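Local coordinates for Non-structural protein 3 (PDB 6LN0) that combines a macro domain with a papain-like protease region that probably cleaves the viral polyprotein, and carries a four-cysteine zinc site in that protease part, at residues A22-D27 with T150-N155; Q187-A192 with Q202-G207; L250-Q255 with T407-D412. All blocks are in the same frame, centred on the assembly; numbering follows the deposited sequence.

How the interactions relate
The three contacts follow one another along an elongated chain and none touches another: the centres of interactions 1 and 3 lie about 77 Å apart on opposite sides of the chain's centre, with the centre of interaction 2 about 31 Å from the first and about 47 Å from the third. Interaction 1 is a buried, wholly apolar contact in the macro domain. Interaction 2 is partly buried and joins a helix to a loop beside a small sheet; apolar groups there meet an amide and a carbonyl. Interaction 3, also partly buried, joins a hairpin strand to a loop of the large sheet through one asparagine amide. None of the three pairs is joined by a hydrogen bond.

Interaction 1: residues A22-D27 with T150-N155; sequences ASIKFD and TLVTMN
Ile24 and the strand residues Thr150 and Val152 meet through apolar carbons, chiefly methyls. The CD1 methyl of Ile24 lies 3.6 Å from CG2 of Val152 and 3.8 Å from CG2 of Thr150, and so spans two residues that face the same side of strand 146-152. Toward Thr150 the approach is tip to tip; against Val152 the chains cross at a slant, and CG1 of Ile24 joins in at 4.1 Å from Val152 CG2. Rotation about the first bond of Thr150 (chi1 -66°) sets CG2 anti to the backbone N, with the hydroxyl on another branch. CB of Ile24 also covers one face of the Phe26 ring, 3.8 Å above its plane and offset toward the rim.

Polar bonds run to residues outside the pair. Thr150 OG1 is hydrogen-bonded to His116 NE2, while the carbonyl of Lys25 takes a hydrogen bond from Arg148 NH2.

Val118 of strand 117-120 touches Ile24, Thr150 and Val152 alike. Leu151 points the other way, onto helix 131-141. This is the layered packing of a macro domain, in which the loop after strand 10-17 closes over one side of the mixed six-stranded central sheet.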
loop_
_atom_site.group_PDB
_atom_site.type_symbol
_atom_site.label_atom_id
_atom_site.label_comp_id
_atom_site.label_asym_id
_atom_site.label_seq_id
_atom_site.Cartn_x
_atom_site.Cartn_y
_atom_site.Cartn_z
ATOM N N ALA A 22 21.489 -36.217 17.168
ATOM C CA ALA A 22 22.635 -36.096 18.067
ATOM C C ALA A 22 23.233 -34.693 18.070
ATOM O O ALA A 22 23.828 -34.280 19.067
ATOM C CB ALA A 22 23.716 -37.121 17.692
ATOM N N SER A 23 23.053 -33.937 16.996
ATOM C CA SER A 23 23.589 -32.590 16.883
ATOM C C SER A 23 22.884 -31.567 17.764
ATOM O O SER A 23 23.511 -30.570 18.149
ATOM C CB SER A 23 23.469 -32.106 15.451
ATOM O OG SER A 23 22.127 -32.175 15.008
ATOM N N ILE A 24 21.616 -31.798 18.120
ATOM C CA ILE A 24 20.770 -30.694 18.550
ATOM C C ILE A 24 21.261 -30.129 19.877
ATOM O O ILE A 24 21.789 -30.847 20.738
ATOM C CB ILE A 24 19.309 -31.169 18.622
ATOM C CG1 ILE A 24 18.796 -31.529 17.236
ATOM C CG2 ILE A 24 18.403 -30.094 19.213
ATOM C CD1 ILE A 24 18.458 -30.302 16.382
ATOM N N LYS A 25 21.105 -28.821 20.029
ATOM C CA LYS A 25 21.328 -28.114 21.286
ATOM C C LYS A 25 20.103 -28.310 22.186
ATOM O O LYS A 25 19.096 -27.604 22.047
ATOM C CB LYS A 25 21.594 -26.638 20.994
ATOM C CG LYS A 25 21.598 -25.694 22.201
ATOM C CD LYS A 25 21.480 -24.240 21.741
ATOM C CE LYS A 25 20.642 -23.410 22.713
ATOM N NZ LYS A 25 20.472 -24.090 24.034
ATOM N N PHE A 26 20.175 -29.268 23.120
ATOM C CA PHE A 26 19.033 -29.624 23.958
ATOM C C PHE A 26 18.946 -28.738 25.205
ATOM O O PHE A 26 19.853 -27.968 25.524
ATOM C CB PHE A 26 19.100 -31.093 24.368
ATOM C CG PHE A 26 18.832 -32.050 23.244
ATOM C CD1 PHE A 26 17.548 -32.237 22.763
ATOM C CD2 PHE A 26 19.865 -32.773 22.671
ATOM C CE1 PHE A 26 17.299 -33.133 21.722
ATOM C CE2 PHE A 26 19.624 -33.657 21.633
ATOM C CZ PHE A 26 18.339 -33.840 21.160
ATOM N N ASP A 27 17.818 -28.861 25.916
ATOM C CA ASP A 27 17.497 -28.049 27.090
ATOM C C ASP A 27 16.269 -28.610 27.814
ATOM O O ASP A 27 15.175 -28.030 27.744
ATOM C CB ASP A 27 17.264 -26.594 26.673
ATOM C CG ASP A 27 16.905 -25.691 27.850
ATOM O OD1 ASP A 27 17.042 -26.133 29.016
ATOM O OD2 ASP A 27 16.477 -24.535 27.605
ATOM N N THR A 150 12.062 -26.678 17.866
ATOM C CA THR A 150 13.117 -27.115 16.962
ATOM C C THR A 150 12.604 -28.239 16.080
ATOM O O THR A 150 12.265 -29.314 16.582
ATOM C CB THR A 150 14.331 -27.600 17.751
ATOM O OG1 THR A 150 14.918 -26.503 18.458
ATOM C CG2 THR A 150 15.352 -28.214 16.817
ATOM N N LEU A 151 12.560 -28.003 14.775
ATOM C CA LEU A 151 12.334 -29.077 13.822
ATOM C C LEU A 151 13.652 -29.502 13.207
ATOM O O LEU A 151 14.611 -28.731 13.135
ATOM C CB LEU A 151 11.379 -28.681 12.705
ATOM C CG LEU A 151 10.151 -27.864 13.026
ATOM C CD1 LEU A 151 10.586 -26.454 12.834
ATOM C CD2 LEU A 151 9.050 -28.215 12.049
ATOM N N VAL A 152 13.675 -30.742 12.737
ATOM C CA VAL A 152 14.900 -31.406 12.326
ATOM C C VAL A 152 14.662 -32.039 10.970
ATOM O O VAL A 152 13.661 -32.741 10.778
ATOM C CB VAL A 152 15.348 -32.467 13.350
ATOM C CG1 VAL A 152 16.569 -33.229 12.826
ATOM C CG2 VAL A 152 15.640 -31.813 14.699
ATOM N N THR A 153 15.598 -31.817 10.042
ATOM C CA THR A 153 15.353 -32.174 8.649
ATOM C C THR A 153 16.369 -33.187 8.097
ATOM O O THR A 153 16.078 -34.387 8.065
ATOM C CB THR A 153 15.289 -30.877 7.811
ATOM O OG1 THR A 153 15.108 -31.183 6.425
ATOM C CG2 THR A 153 16.526 -29.953 8.021
ATOM N N MET A 154 17.560 -32.723 7.692
ATOM C CA MET A 154 18.510 -33.461 6.840
ATOM C C MET A 154 18.016 -33.611 5.393
ATOM O O MET A 154 18.244 -34.638 4.752
ATOM C CB MET A 154 18.855 -34.828 7.423
ATOM C CG MET A 154 19.934 -34.818 8.466
ATOM S SD MET A 154 20.349 -36.525 8.773
ATOM C CE MET A 154 18.892 -37.361 8.126
ATOM N N ASN A 155 17.354 -32.578 4.864
ATOM C CA ASN A 155 16.999 -32.532 3.447
ATOM C C ASN A 155 17.399 -31.225 2.773
ATOM O O ASN A 155 17.396 -31.169 1.540
ATOM C CB ASN A 155 15.490 -32.775 3.252
ATOM C CG ASN A 155 15.116 -33.129 1.809
ATOM O OD1 ASN A 155 15.138 -32.278 0.923
ATOM N ND2 ASN A 155 14.750 -34.386 1.581
#

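Interaction 2: residues Q187-A192 with Q202-G207; sequences QGVLEA and QEPKPG
Val189 and Leu190, neighbours on helix 186-192, meet Gln202 and Pro204 through torsions that send one methyl of each forward. In Val189 (chi1 164°) the CG1 branch stands anti to the backbone N and faces the loop. Leu190 also has CG anti to its N and, with chi2 at 101°, its CD1 crosses Gln202 at a slant. The glutamine chain in turn bends at its second torsion (chi2 94°), so that NE2 is the amide atom presented to Leu190.

CG1 of Val189 rests 3.4 Å from the carbonyl O of Gln202, and the same methyl reaches CD of Pro204 at 4.0 Å. The proline ring thus gives the valine an apolar partner next to the polar carbonyl. Farther out, CD1 of Leu190 comes within 3.3 Å of Gln202 NE2 and 3.9 Å of Gln202 CG, so it touches the CG methylene as well as the amide nitrogen.

Val189 packs on Thr168 and Leu184, of strands 168-173 and 180-184, and Pro204 on Val170 of strand 168-173, an arrangement consistent with the ubiquitin-like domain that precedes the protease core in coronaviruses.

Chemically the inner part sets a valine methyl against a proline ring and a backbone carbonyl, and the outer methyl-to-amide approach of exposed Leu190 and Gln202 likewise has no directed bond to fix it.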
loop_
_atom_site.group_PDB
_atom_site.type_symbol
_atom_site.label_atom_id
_atom_site.label_comp_id
_atom_site.label_asym_id
_atom_site.label_seq_id
_atom_site.Cartn_x
_atom_site.Cartn_y
_atom_site.Cartn_z
ATOM N N GLN A 187 6.469 -9.679 8.884
ATOM C CA GLN A 187 7.252 -8.492 9.211
ATOM C C GLN A 187 7.495 -7.633 7.977
ATOM O O GLN A 187 7.311 -6.411 8.017
ATOM C CB GLN A 187 8.585 -8.876 9.846
ATOM C CG GLN A 187 9.471 -7.666 10.171
ATOM C CD GLN A 187 8.836 -6.724 11.192
ATOM O OE1 GLN A 187 7.883 -7.091 11.888
ATOM N NE2 GLN A 187 9.363 -5.502 11.282
ATOM N N GLY A 188 7.927 -8.252 6.872
ATOM C CA GLY A 188 8.164 -7.500 5.652
ATOM C C GLY A 188 6.932 -6.766 5.158
ATOM O O GLY A 188 7.043 -5.677 4.584
ATOM N N VAL A 189 5.745 -7.341 5.393
ATOM C CA VAL A 189 4.497 -6.718 4.960
ATOM C C VAL A 189 4.341 -5.340 5.590
ATOM O O VAL A 189 3.998 -4.364 4.909
ATOM C CB VAL A 189 3.302 -7.633 5.285
ATOM C CG1 VAL A 189 2.000 -6.857 5.208
ATOM C CG2 VAL A 189 3.275 -8.824 4.338
ATOM N N LEU A 190 4.614 -5.228 6.892
ATOM C CA LEU A 190 4.514 -3.929 7.541
ATOM C C LEU A 190 5.681 -3.024 7.171
ATOM O O LEU A 190 5.526 -1.798 7.110
ATOM C CB LEU A 190 4.419 -4.102 9.057
ATOM C CG LEU A 190 4.370 -2.780 9.827
ATOM C CD1 LEU A 190 2.941 -2.447 10.258
ATOM C CD2 LEU A 190 5.319 -2.822 11.020
ATOM N N GLU A 191 6.854 -3.594 6.921
ATOM C CA GLU A 191 7.945 -2.782 6.393
ATOM C C GLU A 191 7.648 -2.265 4.992
ATOM O O GLU A 191 8.242 -1.270 4.561
ATOM C CB GLU A 191 9.235 -3.592 6.351
ATOM C CG GLU A 191 9.532 -4.396 7.628
ATOM C CD GLU A 191 11.021 -4.585 7.874
ATOM O OE1 GLU A 191 11.633 -3.712 8.527
ATOM O OE2 GLU A 191 11.569 -5.618 7.416
ATOM N N ALA A 192 6.736 -2.920 4.275
ATOM C CA ALA A 192 6.465 -2.558 2.895
ATOM C C ALA A 192 5.618 -1.302 2.786
ATOM O O ALA A 192 5.676 -0.630 1.758
ATOM C CB ALA A 192 5.778 -3.719 2.186
ATOM N N GLN A 202 -2.345 -4.406 6.242
ATOM C CA GLN A 202 -1.400 -5.324 6.845
ATOM C C GLN A 202 -1.687 -6.777 6.529
ATOM O O GLN A 202 -0.849 -7.625 6.847
ATOM C CB GLN A 202 -1.320 -5.115 8.356
ATOM C CG GLN A 202 -0.238 -4.123 8.719
ATOM C CD GLN A 202 -0.784 -2.726 8.864
ATOM O OE1 GLN A 202 -1.985 -2.545 9.057
ATOM N NE2 GLN A 202 0.089 -1.723 8.765
ATOM N N GLU A 203 -2.809 -7.093 5.889
ATOM C CA GLU A 203 -2.925 -8.373 5.194
ATOM C C GLU A 203 -3.448 -8.147 3.788
ATOM O O GLU A 203 -4.671 -8.028 3.575
ATOM C CB GLU A 203 -3.775 -9.391 5.947
ATOM C CG GLU A 203 -5.099 -8.944 6.488
ATOM C CD GLU A 203 -5.547 -9.828 7.640
ATOM O OE1 GLU A 203 -4.672 -10.445 8.298
ATOM O OE2 GLU A 203 -6.771 -9.924 7.872
ATOM N N PRO A 204 -2.555 -8.097 2.809
ATOM C CA PRO A 204 -2.968 -7.939 1.411
ATOM C C PRO A 204 -3.772 -9.130 0.907
ATOM O O PRO A 204 -3.443 -10.283 1.189
ATOM C CB PRO A 204 -1.628 -7.830 0.669
ATOM C CG PRO A 204 -0.644 -8.546 1.566
ATOM C CD PRO A 204 -1.090 -8.181 2.952
ATOM N N LYS A 205 -4.821 -8.839 0.143
ATOM C CA LYS A 205 -5.522 -9.881 -0.587
ATOM C C LYS A 205 -4.689 -10.320 -1.793
ATOM O O LYS A 205 -3.922 -9.529 -2.345
ATOM C CB LYS A 205 -6.887 -9.386 -1.052
ATOM C CG LYS A 205 -7.861 -9.098 0.069
ATOM C CD LYS A 205 -8.762 -7.926 -0.316
ATOM C CE LYS A 205 -9.962 -7.794 0.611
ATOM N NZ LYS A 205 -11.239 -8.127 -0.088
ATOM N N PRO A 206 -4.805 -11.580 -2.215
ATOM C CA PRO A 206 -3.973 -12.049 -3.334
ATOM C C PRO A 206 -4.393 -11.442 -4.675
ATOM O O PRO A 206 -5.565 -11.140 -4.925
ATOM C CB PRO A 206 -4.171 -13.572 -3.318
ATOM C CG PRO A 206 -5.444 -13.793 -2.573
ATOM C CD PRO A 206 -5.572 -12.671 -1.588
ATOM N N GLY A 207 -3.396 -11.256 -5.545
ATOM C CA GLY A 207 -3.614 -10.743 -6.877
ATOM C C GLY A 207 -3.724 -9.241 -6.980
ATOM O O GLY A 207 -3.546 -8.691 -8.079
#

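Interaction 3: residues L250-Q255 with T407-D412; sequences LMHLKQ and TVNGYD
The contact of Leu250 and His252 with Asn409 joins a strand of the short hairpin 244-253 to the loop between strands 398-402 and 416-423 of the large sheet, probably between the thumb-like and palm-like parts of the papain-like protease, as in coronavirus relatives.

Asn409 carries one side of the contact through a single atom. Its ND2 stands 3.7 Å from ND1 of His252 and 4.2 Å from CD1 of Leu250. The side chains of the strand and the asparagine slide past one another in opposite directions, and the imidazole and amide planes are turned 64° apart, so the two flat groups do not stack. The amide nitrogen comes to the ring obliquely and too far off for a hydrogen bond, so the two residues merely lie side by side. ND1 of His252 has a polar partner elsewhere: it is hydrogen-bonded to Asn267 ND2, which helps to set the turn of the ring.

The first torsion of Asn409 (chi1 -66°) puts CG anti to its carbonyl carbon and turns the amide toward the strand. The backbones stay well separated here: the CA atoms of His252 and Asn409, the nearest pair, are 8.9 Å apart.

Around it, Leu250 packs on Asn267 and Gln270 of helix 260-270 and on Tyr401, while His252 touches Ser263 of the same helix. The backbone of Asn409 is hydrogen-bonded to Tyr401, tying its loop to strand 398-402. Strand 250-253 thus pairs with strand 244-247 and packs on helix 260-270 through Leu250 and His252, with Asn409 reaching over from the loop after edge strand 398-402.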
loop_
_atom_site.group_PDB
_atom_site.type_symbol
_atom_site.label_atom_id
_atom_site.label_comp_id
_atom_site.label_asym_id
_atom_site.label_seq_id
_atom_site.Cartn_x
_atom_site.Cartn_y
_atom_site.Cartn_z
ATOM N N LEU A 250 -3.316 28.908 -28.240
ATOM C CA LEU A 250 -3.053 28.119 -27.044
ATOM C C LEU A 250 -3.154 26.624 -27.341
ATOM O O LEU A 250 -3.878 26.200 -28.248
ATOM C CB LEU A 250 -4.029 28.491 -25.921
ATOM C CG LEU A 250 -5.523 28.474 -26.214
ATOM C CD1 LEU A 250 -6.069 27.065 -26.093
ATOM C CD2 LEU A 250 -6.243 29.390 -25.246
ATOM N N MET A 251 -2.446 25.819 -26.550
ATOM C CA MET A 251 -2.567 24.360 -26.638
ATOM C C MET A 251 -3.827 23.927 -25.887
ATOM O O MET A 251 -3.926 24.105 -24.672
ATOM C CB MET A 251 -1.310 23.688 -26.090
ATOM C CG MET A 251 -1.278 22.173 -26.289
ATOM S SD MET A 251 -0.934 21.630 -27.987
ATOM C CE MET A 251 0.841 21.798 -28.058
ATOM N N HIS A 252 -4.804 23.395 -26.613
ATOM C CA HIS A 252 -6.127 23.089 -26.089
ATOM C C HIS A 252 -6.261 21.602 -25.804
ATOM O O HIS A 252 -5.697 20.760 -26.506
ATOM C CB HIS A 252 -7.219 23.499 -27.085
ATOM C CG HIS A 252 -8.600 23.063 -26.692
ATOM N ND1 HIS A 252 -9.298 23.647 -25.656
ATOM C CD2 HIS A 252 -9.418 22.110 -27.200
ATOM C CE1 HIS A 252 -10.481 23.068 -25.534
ATOM N NE2 HIS A 252 -10.578 22.128 -26.457
ATOM N N LEU A 253 -7.055 21.280 -24.796
ATOM C CA LEU A 253 -7.270 19.895 -24.412
ATOM C C LEU A 253 -8.604 19.466 -24.999
ATOM O O LEU A 253 -9.658 19.864 -24.494
ATOM C CB LEU A 253 -7.242 19.728 -22.894
ATOM C CG LEU A 253 -7.466 18.313 -22.357
ATOM C CD1 LEU A 253 -6.219 17.459 -22.502
ATOM C CD2 LEU A 253 -7.900 18.353 -20.915
ATOM N N LYS A 254 -8.541 18.635 -26.049
ATOM C CA LYS A 254 -9.723 18.206 -26.796
ATOM C C LYS A 254 -10.798 17.664 -25.863
ATOM O O LYS A 254 -10.512 16.907 -24.933
ATOM C CB LYS A 254 -9.329 17.139 -27.835
ATOM C CG LYS A 254 -10.491 16.600 -28.691
ATOM C CD LYS A 254 -10.010 15.845 -29.955
ATOM C CE LYS A 254 -9.583 16.796 -31.088
ATOM N NZ LYS A 254 -9.440 16.145 -32.436
ATOM N N GLN A 255 -12.040 18.077 -26.112
ATOM C CA GLN A 255 -13.154 17.707 -25.246
ATOM C C GLN A 255 -13.322 16.187 -25.204
ATOM O O GLN A 255 -13.252 15.504 -26.232
ATOM C CB GLN A 255 -14.434 18.397 -25.741
ATOM C CG GLN A 255 -15.749 17.870 -25.179
ATOM C CD GLN A 255 -15.875 18.046 -23.675
ATOM O OE1 GLN A 255 -15.801 19.166 -23.158
ATOM N NE2 GLN A 255 -16.078 16.929 -22.956
ATOM N N THR A 407 -14.695 35.126 -29.411
ATOM C CA THR A 407 -13.410 34.386 -29.312
ATOM C C THR A 407 -13.482 33.191 -28.356
ATOM O O THR A 407 -12.761 33.110 -27.367
ATOM C CB THR A 407 -12.247 35.314 -28.891
ATOM O OG1 THR A 407 -12.566 35.986 -27.644
ATOM C CG2 THR A 407 -11.937 36.361 -29.976
ATOM N N VAL A 408 -14.278 32.199 -28.740
ATOM C CA VAL A 408 -14.737 31.169 -27.816
ATOM C C VAL A 408 -14.274 29.784 -28.273
ATOM O O VAL A 408 -14.166 29.510 -29.473
ATOM C CB VAL A 408 -16.278 31.224 -27.687
ATOM C CG1 VAL A 408 -16.808 30.079 -26.906
ATOM C CG2 VAL A 408 -16.734 32.525 -27.081
ATOM N N ASN A 409 -14.010 28.897 -27.299
ATOM C CA ASN A 409 -13.709 27.476 -27.538
ATOM C C ASN A 409 -14.905 26.545 -27.304
ATOM O O ASN A 409 -14.771 25.318 -27.451
ATOM C CB ASN A 409 -12.538 27.049 -26.657
ATOM C CG ASN A 409 -11.258 27.739 -27.041
ATOM O OD1 ASN A 409 -11.261 28.905 -27.433
ATOM N ND2 ASN A 409 -10.156 27.011 -26.971
ATOM N N GLY A 410 -16.063 27.104 -26.937
ATOM C CA GLY A 410 -17.311 26.384 -26.753
ATOM C C GLY A 410 -18.485 27.098 -27.413
ATOM O O GLY A 410 -18.406 27.469 -28.592
ATOM N N TYR A 411 -19.572 27.319 -26.668
ATOM C CA TYR A 411 -20.792 27.914 -27.207
ATOM C C TYR A 411 -20.750 29.448 -27.118
ATOM O O TYR A 411 -19.846 30.044 -26.528
ATOM C CB TYR A 411 -22.025 27.372 -26.467
ATOM C CG TYR A 411 -22.033 25.868 -26.263
ATOM C CD1 TYR A 411 -22.643 25.300 -25.149
ATOM C CD2 TYR A 411 -21.435 25.011 -27.190
ATOM C CE1 TYR A 411 -22.652 23.917 -24.964
ATOM C CE2 TYR A 411 -21.438 23.633 -27.013
ATOM C CZ TYR A 411 -22.047 23.090 -25.903
ATOM O OH TYR A 411 -22.043 21.718 -25.729
ATOM N N ASP A 412 -21.748 30.095 -27.717
ATOM C CA ASP A 412 -21.918 31.539 -27.591
ATOM C C ASP A 412 -23.366 31.851 -27.253
ATOM O O ASP A 412 -24.042 32.662 -27.893
ATOM C CB ASP A 412 -21.463 32.272 -28.853
ATOM C CG ASP A 412 -21.478 33.787 -28.683
ATOM O OD1 ASP A 412 -20.817 34.290 -27.738
ATOM O OD2 ASP A 412 -22.157 34.465 -29.491
#